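Local coordinates for protein metallophosphoesterase (Sphaerobacter thermophilus, PDB 3RQZ) that probably acts as a metal-dependent phosphatase of the YfcE family, holding zinc ions in the active site of a calcineurin-like phosphoesterase fold, at residues A[35-40]-A[62-67]; A[7-12]-A[189-194]; A[112-117]-A[139-144]. All coordinates share one frame; numbering follows the deposited sequence.

Overall arrangement
From the N terminus, residues 7-12 open the long loop that contact 2 closes at 189-194, tying the end of strand 6-9 in one sheet to the loop after strand 184-188 in the other. Contacts 1 and 3 nest inside it, one after the other. Contact 1 joins the loop after strand 31-34 to the start of helix 64-69. Contact 3 joins strand 113-116 to the approach to strand 145-147. L35 N bonds to I9 O, linking contacts 1 and 2, while H117 ND1 bonds to L35 O, linking contacts 1 and 3. The example illustrates how a zinc site can be built from loops gathered at strand ends.

Contact 1: A[35-40]-A[62-67]. With ZN (zinc ion), chain D.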
loop_
_atom_site.group_PDB
_atom_site.type_symbol
_atom_site.label_atom_id
_atom_site.label_comp_id
_atom_site.label_asym_id
_atom_site.label_seq_id
_atom_site.Cartn_x
_atom_site.Cartn_y
_atom_site.Cartn_z
ATOM N N LEU A 35 -3.400 3.371 0.577
ATOM C CA LEU A 35 -2.805 3.365 1.893
ATOM C C LEU A 35 -1.376 3.906 1.919
ATOM O O LEU A 35 -0.650 3.707 2.888
ATOM C CB LEU A 35 -2.884 1.938 2.482
ATOM C CG LEU A 35 -4.201 1.512 3.113
ATOM C CD1 LEU A 35 -5.418 1.800 2.227
ATOM C CD2 LEU A 35 -4.175 -0.013 3.562
ATOM N N GLY A 36 -0.969 4.628 0.881
ATOM C CA GLY A 36 0.306 5.346 0.955
ATOM C C GLY A 36 1.469 4.578 0.377
ATOM O O GLY A 36 1.298 3.444 -0.127
ATOM N N ASP A 37 2.661 5.189 0.459
ATOM C CA ASP A 37 3.833 4.719 -0.277
ATOM C C ASP A 37 3.545 4.584 -1.785
ATOM O O ASP A 37 3.788 3.544 -2.401
ATOM C CB ASP A 37 4.401 3.415 0.310
ATOM C CG ASP A 37 5.309 3.656 1.506
ATOM O OD1 ASP A 37 5.490 4.820 1.940
ATOM O OD2 ASP A 37 5.840 2.679 2.037
ATOM N N ILE A 38 3.038 5.679 -2.354
ATOM C CA ILE A 38 2.888 5.845 -3.776
ATOM C C ILE A 38 4.254 5.914 -4.495
ATOM O O ILE A 38 4.368 5.522 -5.649
ATOM C CB ILE A 38 2.116 7.148 -4.042
ATOM C CG1 ILE A 38 0.846 7.207 -3.164
ATOM C CG2 ILE A 38 1.746 7.261 -5.482
ATOM C CD1 ILE A 38 0.064 8.564 -3.244
ATOM N N VAL A 39 5.275 6.446 -3.816
ATOM C CA VAL A 39 6.588 6.653 -4.440
ATOM C C VAL A 39 7.629 5.898 -3.652
ATOM O O VAL A 39 7.324 5.325 -2.593
ATOM C CB VAL A 39 6.989 8.172 -4.509
ATOM C CG1 VAL A 39 5.939 9.007 -5.288
ATOM C CG2 VAL A 39 7.175 8.749 -3.078
ATOM N N GLY A 40 8.863 5.932 -4.151
ATOM C CA GLY A 40 9.998 5.242 -3.529
ATOM C C GLY A 40 10.254 3.930 -4.236
ATOM O O GLY A 40 9.293 3.225 -4.595
ATOM N N ILE A 62 -0.880 9.052 3.729
ATOM C CA ILE A 62 0.522 9.209 3.400
ATOM C C ILE A 62 1.255 7.976 3.931
ATOM O O ILE A 62 0.865 7.420 4.979
ATOM C CB ILE A 62 1.084 10.524 4.022
ATOM C CG1 ILE A 62 2.501 10.784 3.565
ATOM C CG2 ILE A 62 1.073 10.515 5.576
ATOM C CD1 ILE A 62 2.652 12.071 2.855
ATOM N N GLY A 63 2.269 7.519 3.186
ATOM C CA GLY A 63 3.191 6.469 3.667
ATOM C C GLY A 63 4.527 7.058 4.106
ATOM O O GLY A 63 4.780 8.265 3.906
ATOM N N ASN A 64 5.393 6.235 4.708
ATOM C CA ASN A 64 6.696 6.746 5.173
ATOM C C ASN A 64 7.592 7.206 4.010
ATOM O O ASN A 64 8.345 8.201 4.125
ATOM C CB ASN A 64 7.413 5.703 6.067
ATOM C CG ASN A 64 7.530 4.328 5.395
ATOM O OD1 ASN A 64 6.529 3.737 4.993
ATOM N ND2 ASN A 64 8.752 3.804 5.317
ATOM N N HIS A 65 7.538 6.495 2.891
ATOM C CA HIS A 65 8.335 6.946 1.707
ATOM C C HIS A 65 7.850 8.265 1.101
ATOM O O HIS A 65 8.677 9.108 0.722
ATOM C CB HIS A 65 8.446 5.840 0.646
ATOM C CG HIS A 65 9.345 4.739 1.076
ATOM N ND1 HIS A 65 10.654 4.645 0.654
ATOM C CD2 HIS A 65 9.147 3.721 1.955
ATOM C CE1 HIS A 65 11.222 3.599 1.231
ATOM N NE2 HIS A 65 10.330 3.019 2.022
ATOM N N ASP A 66 6.527 8.444 1.002
ATOM C CA ASP A 66 5.958 9.733 0.578
ATOM C C ASP A 66 6.436 10.849 1.511
ATOM O O ASP A 66 6.853 11.912 1.043
ATOM C CB ASP A 66 4.399 9.722 0.547
ATOM C CG ASP A 66 3.815 8.456 -0.060
ATOM O OD1 ASP A 66 4.317 8.034 -1.147
ATOM O OD2 ASP A 66 2.855 7.877 0.544
ATOM N N TRP A 67 6.357 10.616 2.828
ATOM C CA TRP A 67 6.718 11.621 3.839
ATOM C C TRP A 67 8.214 11.978 3.769
ATOM O O TRP A 67 8.602 13.138 3.901
ATOM C CB TRP A 67 6.328 11.074 5.238
ATOM C CG TRP A 67 6.591 11.983 6.427
ATOM C CD1 TRP A 67 7.422 11.711 7.504
ATOM C CD2 TRP A 67 6.007 13.277 6.692
ATOM N NE1 TRP A 67 7.408 12.770 8.389
ATOM C CE2 TRP A 67 6.536 13.730 7.931
ATOM C CE3 TRP A 67 5.093 14.092 6.007
ATOM C CZ2 TRP A 67 6.196 14.976 8.489
ATOM C CZ3 TRP A 67 4.761 15.358 6.566
ATOM C CH2 TRP A 67 5.303 15.769 7.798
HETATM ZN ZN ZN D . 6.084 0.541 1.471
HETATM O O HOH W 1 8.344 0.423 2.410
#
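With CG anti to the carbonyl carbon in both residues (chi1 -82° in D37, -43° in D66), two buried aspartates turn their carboxylates toward the facing segment. D37 divides its oxygens between metal and helix. Its OD2 binds the zinc ion at 2.2 Å, and its OD1 accepts the amide N of H65 at 2.8 Å, on the syn side and 26° out of the carboxylate plane. This second bond helps fix the rotation of the metal ligand against the first turn of helix 64-69. D37 OD1 also lies in plane at the edge of the H65 ring.

D66 works in the reverse direction. Three residues after the N-cap residue G63, it accepts G63 N through OD2 at 2.7 Å, on the anti side, and the same oxygen receives a weak bond from D37 N, also 2.7 Å long. Its OD1 is met nearly along the C-O axis by V39 N at 3.3 Å, while V39 CG2 packs against the same oxygen. D66 thus gathers amides from both segments and is a second-shell residue that helps position D37. The chain is closest at G36 and G63, whose CA atoms are 4.1 Å apart, and G63 has no side chain to obstruct D37 OD1. G36-D37 and the G63-N64-H65-D66 run are the GD and GNH(D/E) signatures of metallophosphoesterases, D66 being the acidic fourth position.

D11, H13, H152 and a water complete this zinc site, and D37 also serves the second zinc, with H150. The side chains of I38 and V39 pack against helix 45-55, I38 and D66 meet L101 of helix 95-103, and D37 touches H117 after strand 113-116.

Contact 2: A[7-12]-A[189-194]; sequences LIISDV and GAVGQP. With ZN (zinc ion), chain D.
The DxH metal-binding signature that follows strand 6-9 begins at D11, and here S10, D11 and V12 are laced to the backbone of A190, V191 and G192. V191 N donates to S10 O at 2.9 Å in an almost straight bond (168° at the hydrogen), while A190 CA brings a CA-H...O contact to the same oxygen. One residue further on, G192 N reaches D11 O, again at 2.9 Å, but with the donor tilted 30° from the carbonyl plane. G192 CA then makes a nearly straight CA-H...O contact with V12 O at 3.2 Å, a close approach that a residue without a side chain permits.

Apolar groups fill in around these backbone contacts. V191 CG2 rests on CB and CG2 of I9, 3.6 Å from I9 CB, and the V12 and V191 side chains lie side by side, pointing the same way. On the metal side, D11 CB meets A190 CB at 3.6 Å.

The D11 carboxylate has a partner at each oxygen. OD1 binds the zinc ion at 2.2 Å. S10 OG, set anti to its backbone N (chi1 -169°), donates to D11 OD2 over 2.6 Å from above the carboxylate plane, and H150 N bonds to that oxygen too. A water accepts the N-H of S10 at 2.9 Å and lies close to G189 O.

The loop has its own link to the site: A190 touches the zinc ligand H152, and Q193 O is weakly bonded to H152 ND1. Metal ligands carried on loops at strand ends, braced here by the NPGAVGQPR loop, are the hallmark of the calcineurin-like phosphoesterase fold.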
loop_
_atom_site.group_PDB
_atom_site.type_symbol
_atom_site.label_atom_id
_atom_site.label_comp_id
_atom_site.label_asym_id
_atom_site.label_seq_id
_atom_site.Cartn_x
_atom_site.Cartn_y
_atom_site.Cartn_z
ATOM N N LEU A 7 -11.836 -0.811 -4.425
ATOM C CA LEU A 7 -10.471 -1.279 -4.615
ATOM C C LEU A 7 -9.571 -0.691 -3.527
ATOM O O LEU A 7 -9.492 0.502 -3.376
ATOM C CB LEU A 7 -9.978 -0.929 -6.038
ATOM C CG LEU A 7 -8.478 -1.123 -6.319
ATOM C CD1 LEU A 7 -8.049 -2.599 -6.197
ATOM C CD2 LEU A 7 -8.092 -0.609 -7.695
ATOM N N ILE A 8 -8.897 -1.544 -2.775
ATOM C CA ILE A 8 -7.964 -1.092 -1.753
ATOM C C ILE A 8 -6.547 -1.442 -2.170
ATOM O O ILE A 8 -6.242 -2.613 -2.426
ATOM C CB ILE A 8 -8.284 -1.702 -0.359
ATOM C CG1 ILE A 8 -9.753 -1.387 0.027
ATOM C CG2 ILE A 8 -7.265 -1.173 0.704
ATOM C CD1 ILE A 8 -10.165 -1.898 1.399
ATOM N N ILE A 9 -5.683 -0.427 -2.244
ATOM C CA ILE A 9 -4.302 -0.621 -2.675
ATOM C C ILE A 9 -3.332 0.033 -1.704
ATOM O O ILE A 9 -3.680 0.996 -0.980
ATOM C CB ILE A 9 -4.013 -0.068 -4.146
ATOM C CG1 ILE A 9 -4.331 1.451 -4.260
ATOM C CG2 ILE A 9 -4.759 -0.920 -5.196
ATOM C CD1 ILE A 9 -4.011 2.078 -5.626
ATOM N N SER A 10 -2.115 -0.480 -1.698
ATOM C CA SER A 10 -1.065 0.059 -0.863
ATOM C C SER A 10 0.280 -0.193 -1.516
ATOM O O SER A 10 0.433 -1.146 -2.308
ATOM C CB SER A 10 -1.102 -0.593 0.527
ATOM O OG SER A 10 -0.253 0.087 1.436
ATOM N N ASP A 11 1.249 0.657 -1.190
ATOM C CA ASP A 11 2.649 0.397 -1.510
ATOM C C ASP A 11 2.860 0.204 -3.012
ATOM O O ASP A 11 3.518 -0.738 -3.474
ATOM C CB ASP A 11 3.198 -0.769 -0.639
ATOM C CG ASP A 11 3.091 -0.473 0.862
ATOM O OD1 ASP A 11 3.932 0.303 1.386
ATOM O OD2 ASP A 11 2.156 -1.003 1.522
ATOM N N VAL A 12 2.284 1.125 -3.769
ATOM C CA VAL A 12 2.492 1.199 -5.205
ATOM C C VAL A 12 3.986 1.412 -5.511
ATOM O O VAL A 12 4.552 0.790 -6.421
ATOM C CB VAL A 12 1.600 2.306 -5.819
ATOM C CG1 VAL A 12 1.971 2.532 -7.303
ATOM C CG2 VAL A 12 0.099 1.915 -5.643
ATOM N N GLY A 189 -1.709 -6.060 1.005
ATOM C CA GLY A 189 -0.382 -6.354 0.404
ATOM C C GLY A 189 0.087 -5.148 -0.411
ATOM O O GLY A 189 -0.516 -4.065 -0.336
ATOM N N ALA A 190 1.147 -5.321 -1.190
ATOM C CA ALA A 190 1.690 -4.220 -1.995
ATOM C C ALA A 190 1.359 -4.413 -3.442
ATOM O O ALA A 190 1.479 -5.525 -3.973
ATOM C CB ALA A 190 3.181 -4.108 -1.861
ATOM N N VAL A 191 0.938 -3.329 -4.076
ATOM C CA VAL A 191 0.836 -3.311 -5.538
ATOM C C VAL A 191 2.224 -3.402 -6.181
ATOM O O VAL A 191 2.418 -4.130 -7.165
ATOM C CB VAL A 191 0.200 -2.014 -6.003
ATOM C CG1 VAL A 191 0.442 -1.783 -7.523
ATOM C CG2 VAL A 191 -1.340 -1.996 -5.606
ATOM N N GLY A 192 3.196 -2.671 -5.638
ATOM C CA GLY A 192 4.385 -2.363 -6.424
ATOM C C GLY A 192 5.670 -3.032 -5.969
ATOM O O GLY A 192 6.682 -2.954 -6.651
ATOM N N GLN A 193 5.657 -3.669 -4.799
ATOM C CA GLN A 193 6.881 -4.333 -4.331
ATOM C C GLN A 193 6.504 -5.407 -3.322
ATOM O O GLN A 193 6.761 -5.249 -2.124
ATOM C CB GLN A 193 7.880 -3.319 -3.720
ATOM C CG GLN A 193 9.303 -3.877 -3.615
ATOM C CD GLN A 193 10.111 -3.198 -2.515
ATOM O OE1 GLN A 193 9.705 -3.152 -1.346
ATOM N NE2 GLN A 193 11.260 -2.670 -2.888
ATOM N N PRO A 194 5.865 -6.504 -3.793
ATOM C CA PRO A 194 5.461 -7.519 -2.814
ATOM C C PRO A 194 6.692 -8.165 -2.160
ATOM O O PRO A 194 7.748 -8.250 -2.796
ATOM C CB PRO A 194 4.672 -8.540 -3.641
ATOM C CG PRO A 194 5.152 -8.333 -5.116
ATOM C CD PRO A 194 5.499 -6.847 -5.182
HETATM ZN ZN ZN D . 6.084 0.541 1.471
HETATM O O HOH W 2 -2.146 -3.284 -2.356
HETATM O O HOH W 1 8.344 0.423 2.410
#

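Contact 3: A[112-117]-A[139-144]; sequences DWTVVH and PAFDTP
D112, just ahead of strand 113-116, meets the ring of P144 with both its backbone and its side chain. Its carbonyl O lies 3.3 Å from P144 CD, and its OD1 comes within 3.6 Å of P144 CG, the two side chains crossing at a slant. The same carbonyl O also touches T143 CB at 3.6 Å.

At W113 the strand begins, and CB points away from the facing segment; the indole meets the rings of W33 and F206 of the six-stranded sheet. The contribution of W113 here is backbone: its carbonyl carbon lies 3.7 Å from T143 OG1.

T114 turns back toward the loop and carries the polar centre of the contact. Its OG1, anti to the carbonyl carbon (chi1 -63°), lies 2.8 Å from T143 OG1, which sits between its own backbone N and carbonyl carbon (chi1 49°). T114 OG1 may donate to T143 OG1, although its proton has another acceptor within reach; a water also lies 2.8 Å from T114 OG1. That water donates to D142 OD1, so it bridges T114 to the loop, while T143 OG1 is further bonded to L145 O. F141 CB lies 3.9 Å from T114 OG1, and the F141 ring makes a cation-pi contact with R183.

Strand 113-116 forms a hairpin with strand 107-110, whose I109 touches both threonines. On its other side it runs parallel to strand 145-147, reached through helix 131-137 in a beta-alpha-beta crossover, and residues 139-144 are the return loop leading into that neighbouring strand.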
loop_
_atom_site.group_PDB
_atom_site.type_symbol
_atom_site.label_atom_id
_atom_site.label_comp_id
_atom_site.label_asym_id
_atom_site.label_seq_id
_atom_site.Cartn_x
_atom_site.Cartn_y
_atom_site.Cartn_z
ATOM N N ASP A 112 -17.488 2.615 9.479
ATOM C CA ASP A 112 -16.953 1.346 10.005
ATOM C C ASP A 112 -15.464 1.097 9.737
ATOM O O ASP A 112 -14.961 0.005 10.017
ATOM C CB ASP A 112 -17.778 0.178 9.477
ATOM C CG ASP A 112 -19.136 0.085 10.129
ATOM O OD1 ASP A 112 -19.359 0.735 11.188
ATOM O OD2 ASP A 112 -19.989 -0.649 9.573
ATOM N N TRP A 113 -14.738 2.080 9.206
ATOM C CA TRP A 113 -13.316 1.817 8.936
ATOM C C TRP A 113 -12.336 2.901 9.321
ATOM O O TRP A 113 -12.655 4.063 9.289
ATOM C CB TRP A 113 -13.076 1.388 7.478
ATOM C CG TRP A 113 -13.794 2.214 6.473
ATOM C CD1 TRP A 113 -13.370 3.386 5.916
ATOM C CD2 TRP A 113 -15.075 1.916 5.879
ATOM N NE1 TRP A 113 -14.322 3.851 5.010
ATOM C CE2 TRP A 113 -15.370 2.961 4.969
ATOM C CE3 TRP A 113 -16.003 0.878 6.046
ATOM C CZ2 TRP A 113 -16.559 2.995 4.214
ATOM C CZ3 TRP A 113 -17.189 0.905 5.292
ATOM C CH2 TRP A 113 -17.448 1.961 4.384
ATOM N N THR A 114 -11.130 2.469 9.693
ATOM C CA THR A 114 -10.014 3.341 9.962
ATOM C C THR A 114 -8.964 2.898 8.966
ATOM O O THR A 114 -8.832 1.672 8.703
ATOM C CB THR A 114 -9.499 3.151 11.410
ATOM O OG1 THR A 114 -10.543 3.518 12.330
ATOM C CG2 THR A 114 -8.240 4.001 11.654
ATOM N N VAL A 115 -8.240 3.866 8.377
ATOM C CA VAL A 115 -7.221 3.543 7.366
ATOM C C VAL A 115 -5.930 4.316 7.679
ATOM O O VAL A 115 -5.968 5.551 7.877
ATOM C CB VAL A 115 -7.690 3.923 5.939
ATOM C CG1 VAL A 115 -6.534 3.589 4.901
ATOM C CG2 VAL A 115 -9.014 3.206 5.583
ATOM N N VAL A 116 -4.819 3.582 7.774
ATOM C CA VAL A 116 -3.486 4.127 8.032
ATOM C C VAL A 116 -2.480 3.338 7.184
ATOM O O VAL A 116 -2.766 2.247 6.666
ATOM C CB VAL A 116 -3.055 3.987 9.532
ATOM C CG1 VAL A 116 -3.895 4.922 10.452
ATOM C CG2 VAL A 116 -3.189 2.499 10.010
ATOM N N HIS A 117 -1.287 3.893 7.035
ATOM C CA HIS A 117 -0.276 3.200 6.297
ATOM C C HIS A 117 0.328 2.059 7.115
ATOM O O HIS A 117 0.575 0.977 6.597
ATOM C CB HIS A 117 0.844 4.175 5.915
ATOM C CG HIS A 117 1.948 3.514 5.160
ATOM N ND1 HIS A 117 1.762 3.013 3.891
ATOM C CD2 HIS A 117 3.238 3.249 5.492
ATOM C CE1 HIS A 117 2.893 2.466 3.471
ATOM N NE2 HIS A 117 3.806 2.603 4.422
ATOM N N PRO A 139 -6.994 -1.876 20.513
ATOM C CA PRO A 139 -7.481 -0.743 21.329
ATOM C C PRO A 139 -7.218 0.637 20.718
ATOM O O PRO A 139 -7.846 1.619 21.144
ATOM C CB PRO A 139 -6.711 -0.890 22.657
ATOM C CG PRO A 139 -6.184 -2.321 22.668
ATOM C CD PRO A 139 -5.923 -2.624 21.197
ATOM N N ALA A 140 -6.323 0.703 19.729
ATOM C CA ALA A 140 -5.916 1.964 19.091
ATOM C C ALA A 140 -6.848 2.475 17.958
ATOM O O ALA A 140 -6.637 3.558 17.415
ATOM C CB ALA A 140 -4.442 1.884 18.598
ATOM N N PHE A 141 -7.859 1.692 17.588
ATOM C CA PHE A 141 -8.904 2.176 16.698
ATOM C C PHE A 141 -10.239 1.723 17.257
ATOM O O PHE A 141 -10.292 0.731 17.987
ATOM C CB PHE A 141 -8.689 1.739 15.234
ATOM C CG PHE A 141 -8.897 0.265 14.983
ATOM C CD1 PHE A 141 -7.894 -0.662 15.274
ATOM C CD2 PHE A 141 -10.107 -0.191 14.446
ATOM C CE1 PHE A 141 -8.077 -2.046 15.009
ATOM C CE2 PHE A 141 -10.316 -1.556 14.184
ATOM C CZ PHE A 141 -9.300 -2.498 14.478
ATOM N N ASP A 142 -11.303 2.444 16.920
ATOM C CA ASP A 142 -12.610 2.233 17.531
ATOM C C ASP A 142 -13.705 1.948 16.475
ATOM O O ASP A 142 -14.883 2.161 16.706
ATOM C CB ASP A 142 -12.964 3.446 18.410
ATOM C CG ASP A 142 -12.916 4.779 17.640
ATOM O OD1 ASP A 142 -12.732 4.781 16.405
ATOM O OD2 ASP A 142 -13.072 5.850 18.276
ATOM N N THR A 143 -13.296 1.479 15.305
ATOM C CA THR A 143 -14.239 1.101 14.275
ATOM C C THR A 143 -14.180 -0.437 14.152
ATOM O O THR A 143 -13.243 -1.052 14.636
ATOM C CB THR A 143 -13.846 1.727 12.935
ATOM O OG1 THR A 143 -12.450 1.484 12.694
ATOM C CG2 THR A 143 -14.089 3.231 12.958
ATOM N N PRO A 144 -15.175 -1.051 13.502
ATOM C CA PRO A 144 -15.098 -2.485 13.258
ATOM C C PRO A 144 -13.848 -2.883 12.478
ATOM O O PRO A 144 -13.270 -3.923 12.762
ATOM C CB PRO A 144 -16.357 -2.755 12.430
ATOM C CG PRO A 144 -17.296 -1.679 12.835
ATOM C CD PRO A 144 -16.428 -0.482 12.974
HETATM O O HOH W 3 -10.464 4.730 14.798
#